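Local structure of Acarbose/maltose binding protein GacH (Streptomyces glaucescens, 3K01) at residues A96-A99 against Y103-P106; T90-V95 against A124-Y129. The protein serves as the acarbose-binding receptor of an ABC transporter and is probably also able to bind maltose. One frame throughout, in Å; residues are numbered along the deposited sequence. Where two conformers were deposited one is given.

Overall arrangement
Both contacts use helix 92-100, which directly follows strand 87-91 of the large mixed sheet in this bacterial solute-binding protein. Along the chain the order is 90-95, 96-99, 103-106 and 124-129, so interaction 1 lies entirely between the two segments of interaction 2. The former ties the end of the helix to the loop leaving it; the latter sets its start against the turn between helix 121-125 and strand 128-129. Their centres are 9 Å apart, and they touch: Ala-96 and Ala-99 pack on Tyr-129, Leu-104 meets the backbone of Val-95, and Phe-98 reaches Thr-90. The helix thus meets chain close to it in sequence at its end and distant chain at its start.

Interaction 1 of 2, residues A96-A99 against Y103-P106; sequences ADFA and YLAP
The ring of Phe-98 is approached obliquely by one methyl of Leu-104, CD2, which stands 4.2 Å from Phe-98 CD2, while Phe-74 of helix 67-79 meets the same ring with the planes at about 50°. The ring of Tyr-103 likewise receives Phe-98 O at a slant, and the tyrosine side chain also touches Phe-74 and Ala-78 of helix 67-79. Closest of the apolar approaches is at the root of the phenylalanine, where Phe-98 CB lies 3.6 Å from Leu-104 CG and both leucine methyls reach the same carbon. With CD1 extended away from its own CA (chi2 -174°), Leu-104 also presses this methyl against the helix, 4.0 Å from Ala-99 N. The chain here is leaving helix 92-100, and Tyr-103 N donates back to Phe-98 O at 3.1 Å with an N-H...O angle of 162°; this bond, spanning five residues, is of the 6→1 kind found in Schellman motifs and is consistent with such an ending of the helix. One residue further on, a water bridges the backbones, donating to Ala-99 O at 3.1 Å and accepting from Leu-104 N at 3.0 Å.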
loop_
_atom_site.group_PDB
_atom_site.type_symbol
_atom_site.label_atom_id
_atom_site.label_comp_id
_atom_site.label_asym_id
_atom_site.label_seq_id
_atom_site.Cartn_x
_atom_site.Cartn_y
_atom_site.Cartn_z
ATOM N N ALA A 96 -6.098 12.499 -1.600
ATOM C CA ALA A 96 -7.045 13.032 -2.576
ATOM C C ALA A 96 -8.467 13.023 -2.027
ATOM O O ALA A 96 -9.239 13.941 -2.318
ATOM C CB ALA A 96 -6.976 12.262 -3.855
ATOM N N ASP A 97 -8.813 12.024 -1.222
ATOM C CA ASP A 97 -10.136 11.939 -0.594
ATOM C C ASP A 97 -10.354 13.235 0.212
ATOM O O ASP A 97 -11.298 14.006 -0.043
ATOM C CB ASP A 97 -10.182 10.672 0.286
ATOM C CG ASP A 97 -11.539 10.382 0.878
ATOM O OD1 ASP A 97 -12.525 11.058 0.512
ATOM O OD2 ASP A 97 -11.571 9.452 1.710
ATOM N N PHE A 98 -9.484 13.513 1.170
ATOM C CA PHE A 98 -9.673 14.686 2.046
ATOM C C PHE A 98 -9.467 15.985 1.276
ATOM O O PHE A 98 -10.180 16.958 1.526
ATOM C CB PHE A 98 -8.672 14.640 3.194
ATOM C CG PHE A 98 -8.841 13.480 4.163
ATOM C CD1 PHE A 98 -10.047 12.809 4.353
ATOM C CD2 PHE A 98 -7.760 13.120 4.929
ATOM C CE1 PHE A 98 -10.122 11.746 5.279
ATOM C CE2 PHE A 98 -7.826 12.072 5.851
ATOM C CZ PHE A 98 -9.014 11.386 6.018
ATOM N N ALA A 99 -8.502 16.045 0.363
ATOM C CA ALA A 99 -8.253 17.310 -0.348
ATOM C C ALA A 99 -9.427 17.651 -1.259
ATOM O O ALA A 99 -9.757 18.847 -1.426
ATOM C CB ALA A 99 -6.963 17.252 -1.132
ATOM N N TYR A 103 -10.565 19.719 2.924
ATOM C CA TYR A 103 -10.125 19.610 4.318
ATOM C C TYR A 103 -8.611 19.652 4.572
ATOM O O TYR A 103 -8.201 19.622 5.743
ATOM C CB TYR A 103 -10.683 18.335 4.945
ATOM C CG TYR A 103 -12.179 18.271 5.095
ATOM C CD1 TYR A 103 -12.963 19.421 5.186
ATOM C CD2 TYR A 103 -12.802 17.038 5.204
ATOM C CE1 TYR A 103 -14.376 19.297 5.332
ATOM C CE2 TYR A 103 -14.171 16.917 5.359
ATOM C CZ TYR A 103 -14.938 18.040 5.427
ATOM O OH TYR A 103 -16.315 17.938 5.575
ATOM N N LEU A 104 -7.811 19.726 3.508
ATOM C CA LEU A 104 -6.354 19.770 3.662
ATOM C C LEU A 104 -5.756 21.090 3.243
ATOM O O LEU A 104 -6.126 21.642 2.202
ATOM C CB LEU A 104 -5.670 18.596 2.932
ATOM C CG LEU A 104 -6.123 17.185 3.332
ATOM C CD1 LEU A 104 -5.253 16.151 2.619
ATOM C CD2 LEU A 104 -6.088 16.990 4.840
ATOM N N ALA A 105 -4.810 21.568 4.043
ATOM C CA ALA A 105 -4.072 22.785 3.685
ATOM C C ALA A 105 -3.083 22.501 2.568
ATOM O O ALA A 105 -2.361 21.507 2.612
ATOM C CB ALA A 105 -3.302 23.285 4.908
ATOM N N PRO A 106 -3.003 23.370 1.556
ATOM C CA PRO A 106 -1.965 23.142 0.542
ATOM C C PRO A 106 -0.586 23.482 1.099
ATOM O O PRO A 106 -0.442 24.438 1.868
ATOM C CB PRO A 106 -2.350 24.134 -0.563
ATOM C CG PRO A 106 -3.043 25.256 0.165
ATOM C CD PRO A 106 -3.822 24.572 1.272
HETATM O O HOH W 1 -8.287 20.525 0.659
#

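Interaction 2 of 2, residues T90-V95 against A124-Y129; sequences TEVAWV and AASTRY
Val-92 and Val-95, one turn apart on helix 92-100, bear on Ser-126 at the corner of a type I beta turn running from Ala-125 to Arg-128. The contact therefore joins a strand-to-helix junction, 87-91 into 92-100, to a helix-to-strand junction, 121-125 into 128-129, in a solute-binding protein fold. Packing is close round the serine. Val-95 straddles its carbonyl oxygen: Val-95 CB is 3.6 Å from Ser-126 O, and CG1 and CG2 of Val-95 lie 3.8 and 3.7 Å from Ser-126 O. Val-92 addresses the side chain instead, with CG1 3.7 Å from Ser-126 OG. Placed between the backbone N and carbonyl carbon of its residue (chi1 75°), the hydroxyl hydrogen-bonds with Ala-123 O and Asn-299 ND2, and the valine methyl meets it by van der Waals contact.

Toward Thr-127 the fit slackens. Its CB points away from the helix, and only its backbone is approached, Val-95 CG1 lying 3.9 Å from Thr-127 O. On the partly exposed flank, Ala-93 packs on Arg-366 and Asn-373 and Ala-125 on Glu-365, all in loops. The N-H and hydroxyl of Thr-127 both turn back to the end of the preceding helical segment: Ala-124 O accepts from Thr-127 N at 3.1 Å and, in the carbonyl plane, from Thr-127 OG1 at 2.7 Å.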
loop_
_atom_site.group_PDB
_atom_site.type_symbol
_atom_site.label_atom_id
_atom_site.label_comp_id
_atom_site.label_asym_id
_atom_site.label_seq_id
_atom_site.Cartn_x
_atom_site.Cartn_y
_atom_site.Cartn_z
ATOM N N THR A 90 -2.423 10.271 7.088
ATOM C CA THR A 90 -3.309 10.109 5.923
ATOM C C THR A 90 -2.855 8.954 5.059
ATOM O O THR A 90 -1.728 8.937 4.581
ATOM C CB THR A 90 -3.357 11.377 5.011
ATOM O OG1 THR A 90 -2.023 11.818 4.698
ATOM C CG2 THR A 90 -4.130 12.516 5.674
ATOM N N GLU A 91 -3.719 7.956 4.859
ATOM C CA GLU A 91 -3.331 6.852 4.000
ATOM C C GLU A 91 -3.123 7.424 2.600
ATOM O O GLU A 91 -3.665 8.481 2.281
ATOM C CB GLU A 91 -4.422 5.794 4.028
ATOM C CG GLU A 91 -3.968 4.411 3.629
ATOM C CD GLU A 91 -4.335 4.050 2.199
ATOM O OE1 GLU A 91 -5.139 4.768 1.546
ATOM O OE2 GLU A 91 -3.833 3.013 1.722
ATOM N N VAL A 92 -2.332 6.760 1.756
ATOM C CA VAL A 92 -2.029 7.350 0.456
ATOM C C VAL A 92 -3.282 7.777 -0.334
ATOM O O VAL A 92 -3.285 8.843 -0.957
ATOM C CB VAL A 92 -1.112 6.480 -0.415
ATOM C CG1 VAL A 92 0.311 6.403 0.168
ATOM C CG2 VAL A 92 -1.684 5.069 -0.679
ATOM N N ALA A 93 -4.336 6.968 -0.326
ATOM C CA ALA A 93 -5.573 7.306 -1.060
ATOM C C ALA A 93 -6.358 8.408 -0.353
ATOM O O ALA A 93 -7.182 9.097 -0.969
ATOM C CB ALA A 93 -6.470 6.074 -1.229
ATOM N N TRP A 94 -6.128 8.586 0.946
ATOM C CA TRP A 94 -6.904 9.565 1.708
ATOM C C TRP A 94 -6.466 10.992 1.386
ATOM O O TRP A 94 -7.230 11.919 1.665
ATOM C CB TRP A 94 -6.804 9.352 3.212
ATOM C CG TRP A 94 -7.366 8.073 3.738
ATOM C CD1 TRP A 94 -7.905 7.035 3.024
ATOM C CD2 TRP A 94 -7.345 7.675 5.107
ATOM N NE1 TRP A 94 -8.247 6.021 3.898
ATOM C CE2 TRP A 94 -7.919 6.393 5.179
ATOM C CE3 TRP A 94 -6.902 8.290 6.290
ATOM C CZ2 TRP A 94 -8.039 5.694 6.392
ATOM C CZ3 TRP A 94 -7.035 7.601 7.498
ATOM C CH2 TRP A 94 -7.608 6.320 7.528
ATOM N N VAL A 95 -5.267 11.196 0.843
ATOM C CA VAL A 95 -4.852 12.553 0.499
ATOM C C VAL A 95 -5.840 13.163 -0.484
ATOM O O VAL A 95 -6.376 14.245 -0.210
ATOM C CB VAL A 95 -3.426 12.582 -0.053
ATOM C CG1 VAL A 95 -3.044 14.019 -0.454
ATOM C CG2 VAL A 95 -2.457 12.057 0.989
ATOM N N ALA A 124 6.280 10.426 -3.210
ATOM C CA ALA A 124 6.073 11.857 -3.504
ATOM C C ALA A 124 4.795 12.102 -4.284
ATOM O O ALA A 124 4.037 13.027 -3.984
ATOM C CB ALA A 124 7.280 12.424 -4.247
ATOM N N ALA A 125 4.549 11.267 -5.286
ATOM C CA ALA A 125 3.364 11.469 -6.106
ATOM C C ALA A 125 2.068 11.351 -5.321
ATOM O O ALA A 125 1.094 12.044 -5.596
ATOM C CB ALA A 125 3.378 10.496 -7.260
ATOM N N SER A 126 2.053 10.469 -4.315
ATOM C CA SER A 126 0.844 10.254 -3.511
ATOM C C SER A 126 0.461 11.497 -2.687
ATOM O O SER A 126 -0.648 11.558 -2.164
ATOM C CB SER A 126 1.024 9.078 -2.538
ATOM O OG SER A 126 1.846 9.423 -1.421
ATOM N N THR A 127 1.372 12.477 -2.578
ATOM C CA THR A 127 1.073 13.689 -1.797
ATOM C C THR A 127 0.371 14.770 -2.607
ATOM O O THR A 127 -0.005 15.796 -2.041
ATOM C CB THR A 127 2.363 14.302 -1.192
ATOM O OG1 THR A 127 3.159 14.868 -2.230
ATOM C CG2 THR A 127 3.152 13.285 -0.361
ATOM N N ARG A 128 0.188 14.555 -3.905
ATOM C CA ARG A 128 -0.316 15.607 -4.803
ATOM C C ARG A 128 -1.731 15.328 -5.248
ATOM O O ARG A 128 -2.101 14.162 -5.493
ATOM C CB ARG A 128 0.573 15.738 -6.039
ATOM C CG ARG A 128 2.043 15.882 -5.748
ATOM C CD ARG A 128 2.536 17.255 -5.939
ATOM N NE ARG A 128 2.337 17.769 -7.291
ATOM C CZ ARG A 128 2.313 19.067 -7.550
ATOM N NH1 ARG A 128 2.477 19.934 -6.550
ATOM N NH2 ARG A 128 2.126 19.503 -8.788
ATOM N N TYR A 129 -2.490 16.399 -5.409
ATOM C CA TYR A 129 -3.872 16.300 -5.870
ATOM C C TYR A 129 -4.104 17.510 -6.748
ATOM O O TYR A 129 -3.951 18.642 -6.289
ATOM C CB TYR A 129 -4.857 16.282 -4.704
ATOM C CG TYR A 129 -6.314 16.299 -5.147
ATOM C CD1 TYR A 129 -6.881 15.224 -5.822
ATOM C CD2 TYR A 129 -7.120 17.408 -4.899
ATOM C CE1 TYR A 129 -8.201 15.263 -6.227
ATOM C CE2 TYR A 129 -8.441 17.445 -5.291
ATOM C CZ TYR A 129 -8.971 16.362 -5.965
ATOM O OH TYR A 129 -10.295 16.363 -6.356
#